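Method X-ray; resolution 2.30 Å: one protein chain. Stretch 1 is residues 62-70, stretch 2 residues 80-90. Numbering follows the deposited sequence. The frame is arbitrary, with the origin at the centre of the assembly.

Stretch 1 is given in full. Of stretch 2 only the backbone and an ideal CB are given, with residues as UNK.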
# COMPACT_ATOMS: atom_id res chain seq x y z
N GLY A 62 -25.52 -1.60 -25.39
CA GLY A 62 -25.03 -2.87 -24.89
C GLY A 62 -23.56 -2.97 -24.52
O GLY A 62 -22.69 -3.01 -25.39
N ALA A 63 -23.28 -3.03 -23.22
CA ALA A 63 -21.91 -3.15 -22.76
C ALA A 63 -21.63 -4.59 -22.34
O ALA A 63 -20.58 -5.16 -22.65
CB ALA A 63 -21.65 -2.18 -21.59
N ASP A 64 -22.59 -5.19 -21.64
CA ASP A 64 -22.45 -6.57 -21.18
C ASP A 64 -22.95 -7.57 -22.22
O ASP A 64 -23.97 -7.36 -22.87
CB ASP A 64 -23.25 -6.78 -19.91
CG ASP A 64 -22.40 -6.64 -18.69
OD1 ASP A 64 -22.94 -6.23 -17.64
OD2 ASP A 64 -21.18 -6.97 -18.77
N GLY A 65 -22.24 -8.68 -22.35
CA GLY A 65 -22.66 -9.69 -23.29
C GLY A 65 -21.89 -10.99 -23.17
O GLY A 65 -20.77 -11.03 -22.66
N SER A 66 -22.51 -12.06 -23.63
CA SER A 66 -21.86 -13.36 -23.61
C SER A 66 -22.24 -14.03 -24.91
O SER A 66 -23.25 -13.68 -25.50
CB SER A 66 -22.30 -14.20 -22.41
OG SER A 66 -23.68 -14.46 -22.46
N GLY A 67 -21.44 -14.98 -25.35
CA GLY A 67 -21.76 -15.65 -26.58
C GLY A 67 -20.70 -16.65 -26.96
O GLY A 67 -19.92 -17.11 -26.12
N VAL A 68 -20.68 -16.97 -28.24
CA VAL A 68 -19.75 -17.94 -28.80
C VAL A 68 -18.91 -17.28 -29.88
O VAL A 68 -19.42 -16.46 -30.64
CB VAL A 68 -20.51 -19.12 -29.43
CG1 VAL A 68 -19.54 -20.17 -29.91
CG2 VAL A 68 -21.49 -19.71 -28.40
N VAL A 69 -17.63 -17.63 -29.94
CA VAL A 69 -16.75 -17.06 -30.97
C VAL A 69 -17.27 -17.44 -32.35
O VAL A 69 -17.48 -18.62 -32.64
CB VAL A 69 -15.31 -17.58 -30.86
CG1 VAL A 69 -14.49 -17.04 -32.03
CG2 VAL A 69 -14.69 -17.15 -29.54
N ASP A 70 -17.47 -16.44 -33.21
CA ASP A 70 -17.96 -16.71 -34.55
C ASP A 70 -16.81 -16.77 -35.54
O ASP A 70 -16.64 -17.75 -36.26
CB ASP A 70 -18.94 -15.63 -35.00
CG ASP A 70 -19.56 -15.95 -36.35
OD1 ASP A 70 -20.31 -16.95 -36.44
OD2 ASP A 70 -19.29 -15.20 -37.31
N UNK A 80 -10.92 -19.42 -30.84
CA UNK A 80 -11.33 -20.18 -32.01
C UNK A 80 -12.84 -20.26 -32.05
O UNK A 80 -13.50 -20.24 -31.01
CB UNK A 80 -10.71 -21.58 -32.00
N UNK A 81 -13.43 -20.37 -33.25
CA UNK A 81 -14.88 -20.46 -33.38
C UNK A 81 -15.50 -21.64 -32.64
O UNK A 81 -15.13 -22.79 -32.87
CB UNK A 81 -15.25 -20.55 -34.86
N UNK A 82 -16.43 -21.32 -31.76
CA UNK A 82 -17.11 -22.33 -30.97
C UNK A 82 -16.90 -22.05 -29.50
O UNK A 82 -17.72 -22.43 -28.67
CB UNK A 82 -16.62 -23.73 -31.33
N UNK A 83 -15.80 -21.36 -29.19
CA UNK A 83 -15.46 -21.02 -27.80
C UNK A 83 -16.48 -20.14 -27.11
O UNK A 83 -16.89 -19.11 -27.64
CB UNK A 83 -14.10 -20.32 -27.76
N UNK A 84 -16.89 -20.55 -25.91
CA UNK A 84 -17.85 -19.77 -25.15
C UNK A 84 -17.08 -18.67 -24.40
O UNK A 84 -16.04 -18.94 -23.79
CB UNK A 84 -18.64 -20.66 -24.19
N UNK A 85 -17.60 -17.44 -24.48
CA UNK A 85 -16.95 -16.28 -23.88
C UNK A 85 -17.91 -15.20 -23.34
O UNK A 85 -19.10 -15.16 -23.66
CB UNK A 85 -16.02 -15.65 -24.92
N UNK A 86 -17.36 -14.33 -22.51
CA UNK A 86 -18.10 -13.20 -21.95
C UNK A 86 -17.24 -12.01 -22.39
O UNK A 86 -16.06 -12.16 -22.69
CB UNK A 86 -18.29 -13.29 -20.43
N UNK A 87 -17.85 -10.84 -22.42
CA UNK A 87 -17.19 -9.61 -22.85
C UNK A 87 -16.70 -8.79 -21.67
O UNK A 87 -17.36 -8.72 -20.65
CB UNK A 87 -18.14 -8.77 -23.70
N UNK A 88 -15.51 -8.21 -21.82
CA UNK A 88 -14.88 -7.34 -20.82
C UNK A 88 -15.21 -5.98 -21.44
O UNK A 88 -14.53 -5.55 -22.37
CB UNK A 88 -13.39 -7.59 -20.60
N UNK A 89 -16.24 -5.29 -20.94
CA UNK A 89 -16.69 -3.99 -21.45
C UNK A 89 -15.73 -2.81 -21.50
O UNK A 89 -16.07 -1.76 -22.06
CB UNK A 89 -17.88 -3.55 -20.60
N UNK A 90 -14.53 -2.96 -20.95
CA UNK A 90 -13.58 -1.86 -20.94
C UNK A 90 -12.73 -1.70 -22.19
O UNK A 90 -11.90 -2.55 -22.50
CB UNK A 90 -12.65 -2.03 -19.74

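Position 80 opens a tight turn. Its CA-to-CB bond points away from stretch 1, with nothing of that stretch within 5.5 Å, so many side chains would fit; the residue is Ala80. Its backbone does the work: O accepts a hydrogen bond from N of position 83 (3.1 Å), closing a type II turn.

At position 81, phi is -59° and psi 123°, the values of the second residue of such a turn. The ideal CB points sideways, 3.4 Å from Asp70 O, and no backbone NH is bonded to stretch 1. Proline suits the fixed phi, though other small residues could follow it. Pro81 is found.

Position 82 has a phi of 122° and psi of -26°, where a CB would be jammed against the preceding carbonyl O. This calls for glycine, and Gly82 is present; its N donates to Val69 O (3.0 Å).

Position 83 ends the turn, and its O accepts from Val69 N (2.8 Å). Its CB points sideways, 3.7 Å from Val69 CG2, so an apolar residue would be acceptable, but a short acceptor could also reach back to N of Ala80. Asp83 does this: OD1 accepts from Ala80 N at 3.1 Å.

Residues 84 to 87 form a strand antiparallel to stretch 1. Position 84 pairs with Val68, its CB on the same face of the sheet but 5.2 Å from Val68 CG2, so several types, polar or apolar, would suit. Glu84 has an m, t side chain whose carboxylate bonds elsewhere in the structure.

Position 85 is a hydrogen-bonded pair with Gly67, N to O and O to N both 2.9 Å. Gly67 offers no side chain, but Val69 CG2 lies 5.0 Å from the ideal CB, inviting a beta-branched or other apolar residue. Val85 places CG1 4.2 Å from that methyl.

Position 86 pairs with Ser66, whose CB is 4.6 Å from the ideal CB, on the same face; valine, threonine or isoleucine would suit the extended backbone. Val86 brings CG1 4.2 Å from Ser66 CB.

At position 87, N donates to Gly65 O (2.9 Å) and CB points toward stretch 1, where Gly65 leaves room for a longer apolar chain. Ile87 fills it: an ideal CB on Gly65 would lie only 3.0 Å from Ile87 CD1. A water accepts from Gly65 N at 2.8 Å and also lies 2.8 Å from Ile87 O, linking the stretches.

Position 88 points away; it is Asn88. Position 89, phi -58°, points toward Ala63, suiting a compact apolar residue: Pro89 CB meets Ala63 CB at 4.1 Å. Position 90 is out of reach; it is Gly90.

Stretch 2, residues 80-90: APGDEVVINPG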
# COMPACT_ATOMS: atom_id res chain seq x y z
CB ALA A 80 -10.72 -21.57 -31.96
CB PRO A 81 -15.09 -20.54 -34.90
CG PRO A 81 -13.86 -21.21 -35.37
CD PRO A 81 -12.78 -20.52 -34.57
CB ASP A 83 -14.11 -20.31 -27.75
CG ASP A 83 -12.96 -21.19 -28.18
OD1 ASP A 83 -11.82 -20.69 -28.17
OD2 ASP A 83 -13.19 -22.36 -28.52
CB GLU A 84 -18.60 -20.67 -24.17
CG GLU A 84 -19.45 -21.76 -24.84
CD GLU A 84 -20.50 -22.32 -23.90
OE1 GLU A 84 -21.33 -23.15 -24.34
OE2 GLU A 84 -20.50 -21.92 -22.72
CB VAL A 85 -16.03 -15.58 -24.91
CG1 VAL A 85 -14.94 -16.54 -25.38
CG2 VAL A 85 -16.84 -15.11 -26.12
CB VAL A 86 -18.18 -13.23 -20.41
CG1 VAL A 86 -18.86 -14.50 -19.96
CG2 VAL A 86 -16.79 -13.14 -19.82
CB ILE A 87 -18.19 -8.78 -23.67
CG1 ILE A 87 -18.47 -9.49 -25.01
CG2 ILE A 87 -17.70 -7.35 -23.81
CD1 ILE A 87 -19.67 -8.95 -25.74
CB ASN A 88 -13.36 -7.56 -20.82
CG ASN A 88 -12.72 -7.31 -19.48
OD1 ASN A 88 -12.93 -6.26 -18.86
ND2 ASN A 88 -11.89 -8.24 -19.03
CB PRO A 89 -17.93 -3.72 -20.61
CG PRO A 89 -17.56 -4.30 -19.30
CD PRO A 89 -16.86 -5.59 -19.64
O HOH W 1 -20.13 -8.47 -20.59
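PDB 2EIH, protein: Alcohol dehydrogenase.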